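Local coordinates for protein PHB depolymerase (Penicillium funiculosum, PDB 2D81) that hydrolyses the ester bonds of the biopolyester poly(3-hydroxybutyrate), using a circularly permuted alpha/beta hydrolase fold that binds a trimer of the (R)-hydroxy acid, at residues P47-C50 with A51-Q54; I237-R240 with F241-T245; N248-A251 with D252-M256. All blocks are in the same frame, centred on the assembly; numbering follows the deposited sequence.

Contact 1. Residues P47-C50 with A51-Q54; sequences PYDC and ARNQ
Asp49 and Arg52 face each other round a type I beta turn, their carboxylate and guanidinium planes only 30° apart and so nearly coplanar. The carboxylate meets the guanidinium at its edge: Arg52 NE donates to Asp49 OD2 over 2.8 Å, in a salt bridge that uses the syn lone pair of OD2, with that oxygen in the guanidinium plane. Arg52 runs straight through CG and CD before bending at chi3 (-73°), which turns NE onto the acid and carries the terminal nitrogens beyond it. There NH1 makes a second salt bridge, to Asp296, whose own carboxylate comes close to that of Asp49; the arginine probably offsets the repulsion between the two acids. In the backbone, Arg52 N closes the turn on Asp49 O at 3.3 Å. A water lies between the side chains of Asp49 and Asn53, within hydrogen-bonding distance of Asp49 OD1 and, at 2.8 Å, of Asn53 OD1.

One residue further on, the Gln54 amide reaches back to the backbone: NE2 gives a hydrogen bond of 2.9 Å to Cys50 O, which lies in the amide plane. NE2 also passes 3.7 Å from Cys50 SG, the sulfur held by its disulfide to Cys59. The turn belongs to the loop between strand 39-43 and helix 68-77; Trp77 of that helix touches both Asp49 and Arg52, while Tyr23 of helix 20-31 packs on Cys50.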
loop_
_atom_site.group_PDB
_atom_site.type_symbol
_atom_site.label_atom_id
_atom_site.label_comp_id
_atom_site.label_asym_id
_atom_site.label_seq_id
_atom_site.Cartn_x
_atom_site.Cartn_y
_atom_site.Cartn_z
ATOM N N PRO A 47 -5.360 -1.806 11.583
ATOM C CA PRO A 47 -6.293 -2.919 11.385
ATOM C C PRO A 47 -7.209 -2.825 10.165
ATOM O O PRO A 47 -7.763 -1.768 9.855
ATOM C CB PRO A 47 -7.080 -2.942 12.693
ATOM C CG PRO A 47 -6.065 -2.482 13.690
ATOM C CD PRO A 47 -5.437 -1.310 12.969
ATOM N N TYR A 48 -7.361 -3.952 9.481
ATOM C CA TYR A 48 -8.402 -4.109 8.479
ATOM C C TYR A 48 -9.775 -3.809 9.091
ATOM O O TYR A 48 -10.150 -4.408 10.097
ATOM C CB TYR A 48 -8.386 -5.538 7.939
ATOM C CG TYR A 48 -9.534 -5.824 7.006
ATOM C CD1 TYR A 48 -9.496 -5.409 5.673
ATOM C CD2 TYR A 48 -10.684 -6.455 7.471
ATOM C CE1 TYR A 48 -10.581 -5.614 4.828
ATOM C CE2 TYR A 48 -11.776 -6.663 6.636
ATOM C CZ TYR A 48 -11.720 -6.239 5.320
ATOM O OH TYR A 48 -12.811 -6.412 4.510
ATOM N N ASP A 49 -10.509 -2.883 8.476
ATOM C CA ASP A 49 -11.872 -2.526 8.889
ATOM C C ASP A 49 -11.862 -1.737 10.199
ATOM O O ASP A 49 -12.880 -1.648 10.883
ATOM C CB ASP A 49 -12.738 -3.790 9.052
ATOM C CG ASP A 49 -14.233 -3.517 8.862
ATOM O OD1 ASP A 49 -15.036 -3.913 9.734
ATOM O OD2 ASP A 49 -14.608 -2.923 7.831
ATOM N N CYS A 50 -10.716 -1.149 10.531
ATOM C CA CYS A 50 -10.558 -0.462 11.814
ATOM C C CYS A 50 -11.653 0.577 12.051
ATOM O O CYS A 50 -12.213 0.665 13.144
ATOM C CB CYS A 50 -9.188 0.225 11.897
ATOM S SG CYS A 50 -8.749 0.705 13.606
ATOM N N ALA A 51 -11.962 1.364 11.024
ATOM C CA ALA A 51 -12.779 2.557 11.213
ATOM C C ALA A 51 -14.264 2.351 10.931
ATOM O O ALA A 51 -15.017 3.321 10.852
ATOM C CB ALA A 51 -12.244 3.695 10.344
ATOM N N ARG A 52 -14.695 1.101 10.780
ATOM C CA ARG A 52 -16.093 0.866 10.430
ATOM C C ARG A 52 -17.023 1.061 11.622
ATOM O O ARG A 52 -18.105 1.635 11.477
ATOM C CB ARG A 52 -16.293 -0.540 9.849
ATOM C CG ARG A 52 -17.722 -0.782 9.358
ATOM C CD ARG A 52 -17.917 -2.184 8.804
ATOM N NE ARG A 52 -17.288 -2.375 7.497
ATOM C CZ ARG A 52 -17.887 -2.148 6.330
ATOM N NH1 ARG A 52 -17.228 -2.356 5.200
ATOM N NH2 ARG A 52 -19.146 -1.727 6.290
ATOM N N ASN A 53 -16.608 0.593 12.797
ATOM C CA ASN A 53 -17.485 0.622 13.966
ATOM C C ASN A 53 -16.910 1.363 15.170
ATOM O O ASN A 53 -17.464 1.301 16.270
ATOM C CB ASN A 53 -17.870 -0.804 14.373
ATOM C CG ASN A 53 -18.661 -1.520 13.296
ATOM O OD1 ASN A 53 -18.134 -2.368 12.578
ATOM N ND2 ASN A 53 -19.935 -1.169 13.171
ATOM N N GLN A 54 -15.800 2.060 14.958
ATOM C CA GLN A 54 -15.294 3.017 15.933
ATOM C C GLN A 54 -14.746 4.201 15.150
ATOM O O GLN A 54 -14.356 4.056 13.988
ATOM C CB GLN A 54 -14.197 2.375 16.788
ATOM C CG GLN A 54 -12.903 2.086 16.045
ATOM C CD GLN A 54 -12.058 1.028 16.730
ATOM O OE1 GLN A 54 -11.879 1.050 17.952
ATOM N NE2 GLN A 54 -11.526 0.097 15.944
HETATM O O HOH W 1 -15.501 -3.209 12.527
#

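Contact 2. Residues I237-R240 with F241-T245; sequences IGSR and FIQNT
The start of the short helix 240-244 is the element here, entered through a type II' beta turn from Ile237 to Arg240, with Ser239 at the N-cap position. Ser239 makes no capping bond with its side chain. Its hydroxyl instead donates to Gln243 OE1, at 2.9 Å from OG, coming from above the carbonyl plane of the amide, 67° out of it. With chi1 at 65°, OG sits between the backbone N and the carbonyl carbon, on the side where the extended Gln243 chain returns. The same pair is joined by its backbone, Gln243 N to Ser239 O at 3.0 Å, and the next step repeats it with Asn244 N on Arg240 O at 2.8 Å. A water bridges the turn to the helix, donating to Gly238 O and accepting from Ile242 N at 3.1 Å.

On another side, Ile237 CD1 lies 4.2 Å from Phe241 CB. Thr245 CG2 sits 3.5 Å above the centre of the Phe241 ring, and the hydrogen bond of Thr245 OG1 to Phe241 O probably helps fix this rotation of the threonine. Asn244 ND2 is held by Asp146 and Ala144 of a neighbouring loop, and both Phe241 and Ile242 pack on Tyr260 of strand 256-260.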
loop_
_atom_site.group_PDB
_atom_site.type_symbol
_atom_site.label_atom_id
_atom_site.label_comp_id
_atom_site.label_asym_id
_atom_site.label_seq_id
_atom_site.Cartn_x
_atom_site.Cartn_y
_atom_site.Cartn_z
ATOM N N ILE A 237 2.883 16.254 -4.180
ATOM C CA ILE A 237 4.343 16.268 -4.126
ATOM C C ILE A 237 4.996 15.821 -5.431
ATOM O O ILE A 237 6.176 15.460 -5.453
ATOM C CB ILE A 237 4.865 15.369 -2.980
ATOM C CG1 ILE A 237 4.357 13.938 -3.161
ATOM C CG2 ILE A 237 4.422 15.932 -1.637
ATOM C CD1 ILE A 237 4.881 12.959 -2.128
ATOM N N GLY A 238 4.233 15.848 -6.517
ATOM C CA GLY A 238 4.770 15.414 -7.794
ATOM C C GLY A 238 5.287 13.989 -7.734
ATOM O O GLY A 238 4.639 13.115 -7.162
ATOM N N SER A 239 6.459 13.750 -8.315
ATOM C CA SER A 239 6.978 12.392 -8.431
ATOM C C SER A 239 7.814 11.959 -7.227
ATOM O O SER A 239 8.522 10.958 -7.289
ATOM C CB SER A 239 7.820 12.257 -9.704
ATOM O OG SER A 239 8.983 13.064 -9.633
ATOM N N ARG A 240 7.729 12.696 -6.126
ATOM C CA ARG A 240 8.597 12.407 -4.992
ATOM C C ARG A 240 8.363 11.055 -4.322
ATOM O O ARG A 240 9.313 10.436 -3.844
ATOM C CB ARG A 240 8.518 13.528 -3.953
ATOM C CG ARG A 240 9.214 14.806 -4.399
ATOM C CD ARG A 240 9.481 15.736 -3.224
ATOM N NE ARG A 240 10.076 17.001 -3.646
ATOM C CZ ARG A 240 11.245 17.113 -4.270
ATOM N NH1 ARG A 240 11.960 16.032 -4.550
ATOM N NH2 ARG A 240 11.703 18.310 -4.612
ATOM N N PHE A 241 7.124 10.575 -4.277
ATOM C CA PHE A 241 6.909 9.257 -3.690
ATOM C C PHE A 241 7.474 8.197 -4.628
ATOM O O PHE A 241 8.124 7.246 -4.194
ATOM C CB PHE A 241 5.421 8.975 -3.446
ATOM C CG PHE A 241 5.170 7.747 -2.605
ATOM C CD1 PHE A 241 5.113 7.835 -1.217
ATOM C CD2 PHE A 241 5.023 6.499 -3.203
ATOM C CE1 PHE A 241 4.914 6.691 -0.434
ATOM C CE2 PHE A 241 4.825 5.354 -2.431
ATOM C CZ PHE A 241 4.771 5.451 -1.046
ATOM N N ILE A 242 7.227 8.370 -5.920
ATOM C CA ILE A 242 7.697 7.418 -6.915
ATOM C C ILE A 242 9.217 7.285 -6.885
ATOM O O ILE A 242 9.753 6.187 -7.054
ATOM C CB ILE A 242 7.240 7.844 -8.329
ATOM C CG1 ILE A 242 5.713 7.754 -8.411
ATOM C CG2 ILE A 242 7.897 6.962 -9.392
ATOM C CD1 ILE A 242 5.115 8.466 -9.603
ATOM N N GLN A 243 9.910 8.395 -6.657
ATOM C CA GLN A 243 11.365 8.417 -6.768
ATOM C C GLN A 243 12.106 8.293 -5.440
ATOM O O GLN A 243 13.177 7.686 -5.381
ATOM C CB GLN A 243 11.821 9.698 -7.468
ATOM C CG GLN A 243 11.334 9.831 -8.899
ATOM C CD GLN A 243 11.854 11.087 -9.565
ATOM O OE1 GLN A 243 11.648 12.196 -9.072
ATOM N NE2 GLN A 243 12.534 10.919 -10.694
ATOM N N ASN A 244 11.544 8.868 -4.382
ATOM C CA ASN A 244 12.262 9.001 -3.114
ATOM C C ASN A 244 12.090 7.820 -2.154
ATOM O O ASN A 244 12.785 7.746 -1.142
ATOM C CB ASN A 244 11.830 10.286 -2.399
ATOM C CG ASN A 244 12.425 11.540 -3.017
ATOM O OD1 ASN A 244 12.684 11.597 -4.218
ATOM N ND2 ASN A 244 12.625 12.561 -2.194
ATOM N N THR A 245 11.172 6.906 -2.461
ATOM C CA THR A 245 10.874 5.810 -1.543
ATOM C C THR A 245 11.839 4.641 -1.686
ATOM O O THR A 245 12.049 3.886 -0.739
ATOM C CB THR A 245 9.443 5.280 -1.737
ATOM O OG1 THR A 245 9.217 5.009 -3.125
ATOM C CG2 THR A 245 8.426 6.300 -1.236
HETATM O O HOH W 2 5.109 10.667 -6.291
#

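Contact 3. Residues N248-A251 with D252-M256; sequences NKWA and DTNNM
Chi1 of -74° places Asn254 CG opposite its own carbonyl carbon, and chi2 of -75° then turns the amide so that ND2 faces the C-terminal end of helix 247-251. There it donates to Trp250 O over 2.8 Å with an N-H...O angle of 174°, the acceptor lying in the amide plane. ND2 also stands at the edge of the Trp250 ring, 4.3 Å from CE3. Trp250 O receives a second, weak bond from Thr253 N.

The neighbouring carbonyl closes the type I turn from Ala251 to Asn254: Asn254 N reaches Ala251 O at 3.0 Å, and Met256 N adds a weak bond to the same oxygen at 3.4 Å. Further back, Asp252 N still bonds Asn248 O in helical fashion at 2.9 Å. Where the chain folds back, Met256 CB packs 3.9 Å from Ala251 CB, and Met256 O approaches that methyl to 3.2 Å; this buried oxygen has no hydrogen-bond partner in the model.

Asn254 OD1 accepts from Asn177 N, so the amide joins the helix end to another loop. With a leucine in its place, Trp250 O would probably lose its straight side-chain donor, leaving the weak bond from Thr253 N, and Asn177 N would lose its acceptor. Chemically, the carbonyls of Trp250 and Ala251 each pair one strong donor from Asn254 with a weak backbone one, which implies a helix end held mainly by polar bonds, with the Ala251-Met256 contact beside it.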
loop_
_atom_site.group_PDB
_atom_site.type_symbol
_atom_site.label_atom_id
_atom_site.label_comp_id
_atom_site.label_asym_id
_atom_site.label_seq_id
_atom_site.Cartn_x
_atom_site.Cartn_y
_atom_site.Cartn_z
ATOM N N ASN A 248 12.018 1.458 -6.604
ATOM C CA ASN A 248 12.483 1.254 -7.968
ATOM C C ASN A 248 13.908 0.725 -8.005
ATOM O O ASN A 248 14.269 -0.021 -8.913
ATOM C CB ASN A 248 12.390 2.555 -8.771
ATOM C CG ASN A 248 10.974 3.081 -8.859
ATOM O OD1 ASN A 248 10.014 2.332 -8.685
ATOM N ND2 ASN A 248 10.837 4.371 -9.144
ATOM N N LYS A 249 14.714 1.109 -7.017
ATOM C CA LYS A 249 16.094 0.636 -6.928
ATOM C C LYS A 249 16.147 -0.885 -6.856
ATOM O O LYS A 249 17.011 -1.516 -7.467
ATOM C CB LYS A 249 16.779 1.225 -5.691
ATOM C CG LYS A 249 16.867 2.741 -5.694
ATOM C CD LYS A 249 17.581 3.252 -4.455
ATOM C CE LYS A 249 17.710 4.764 -4.483
ATOM N NZ LYS A 249 18.501 5.227 -5.658
ATOM N N TRP A 250 15.220 -1.469 -6.101
ATOM C CA TRP A 250 15.143 -2.918 -5.969
ATOM C C TRP A 250 14.463 -3.573 -7.167
ATOM O O TRP A 250 14.900 -4.624 -7.643
ATOM C CB TRP A 250 14.405 -3.292 -4.677
ATOM C CG TRP A 250 15.210 -3.015 -3.448
ATOM C CD1 TRP A 250 15.183 -1.887 -2.675
ATOM C CD2 TRP A 250 16.219 -3.861 -2.886
ATOM N NE1 TRP A 250 16.117 -1.978 -1.667
ATOM C CE2 TRP A 250 16.767 -3.180 -1.775
ATOM C CE3 TRP A 250 16.718 -5.130 -3.217
ATOM C CZ2 TRP A 250 17.789 -3.727 -0.991
ATOM C CZ3 TRP A 250 17.735 -5.673 -2.436
ATOM C CH2 TRP A 250 18.258 -4.970 -1.337
ATOM N N ALA A 251 13.393 -2.955 -7.654
ATOM C CA ALA A 251 12.677 -3.481 -8.809
ATOM C C ALA A 251 13.621 -3.616 -10.001
ATOM O O ALA A 251 13.536 -4.580 -10.770
ATOM C CB ALA A 251 11.518 -2.558 -9.168
ATOM N N ASP A 252 14.524 -2.650 -10.145
ATOM C CA ASP A 252 15.300 -2.514 -11.377
ATOM C C ASP A 252 16.187 -3.722 -11.647
ATOM O O ASP A 252 16.491 -4.031 -12.799
ATOM C CB ASP A 252 16.177 -1.260 -11.325
ATOM C CG ASP A 252 16.611 -0.803 -12.702
ATOM O OD1 ASP A 252 17.804 -0.488 -12.892
ATOM O OD2 ASP A 252 15.749 -0.756 -13.597
ATOM N N THR A 253 16.606 -4.399 -10.585
ATOM C CA THR A 253 17.520 -5.526 -10.727
ATOM C C THR A 253 16.838 -6.868 -10.467
ATOM O O THR A 253 17.503 -7.900 -10.366
ATOM C CB THR A 253 18.716 -5.386 -9.767
ATOM O OG1 THR A 253 18.238 -5.271 -8.419
ATOM C CG2 THR A 253 19.538 -4.156 -10.120
ATOM N N ASN A 254 15.512 -6.854 -10.370
ATOM C CA ASN A 254 14.768 -8.048 -9.981
ATOM C C ASN A 254 13.521 -8.299 -10.821
ATOM O O ASN A 254 12.555 -8.900 -10.348
ATOM C CB ASN A 254 14.391 -7.960 -8.498
ATOM C CG ASN A 254 15.578 -8.184 -7.587
ATOM O OD1 ASN A 254 16.040 -9.313 -7.425
ATOM N ND2 ASN A 254 16.089 -7.108 -6.997
ATOM N N ASN A 255 13.555 -7.856 -12.073
ATOM C CA ASN A 255 12.476 -8.127 -13.018
ATOM C C ASN A 255 11.125 -7.830 -12.386
ATOM O O ASN A 255 10.203 -8.640 -12.461
ATOM C CB ASN A 255 12.511 -9.589 -13.465
ATOM C CG ASN A 255 13.809 -9.959 -14.145
ATOM O OD1 ASN A 255 14.265 -9.267 -15.053
ATOM N ND2 ASN A 255 14.409 -11.064 -13.715
ATOM N N MET A 256 11.020 -6.667 -11.757
ATOM C CA MET A 256 9.819 -6.306 -11.015
ATOM C C MET A 256 9.287 -4.958 -11.494
ATOM O O MET A 256 10.037 -3.989 -11.593
ATOM C CB MET A 256 10.137 -6.232 -9.519
ATOM C CG MET A 256 8.930 -6.005 -8.626
ATOM S SD MET A 256 9.426 -5.804 -6.908
ATOM C CE MET A 256 10.040 -7.474 -6.545
#

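In the fold
Along the chain the three contacts follow in series, none enclosing or crossing another. Contact 1 comes first, turning the loop between strand 39-43 and helix 68-77, with the side chain of Ala51 about 7 Å from the bound trimer. It lies across the centre of the chain from the other two, its nearest atoms about 18 Å from contact 2 and about 23 Å from contact 3. Contact 2 closes the turn between helices 234-237 and 240-244; contact 3 then ends helix 247-251 and leads into strand 256-260 of the main sheet. These last two touch where Ile242 O lies 3.0 Å from Asn248 ND2, and Tyr260 of that strand meets residues of both.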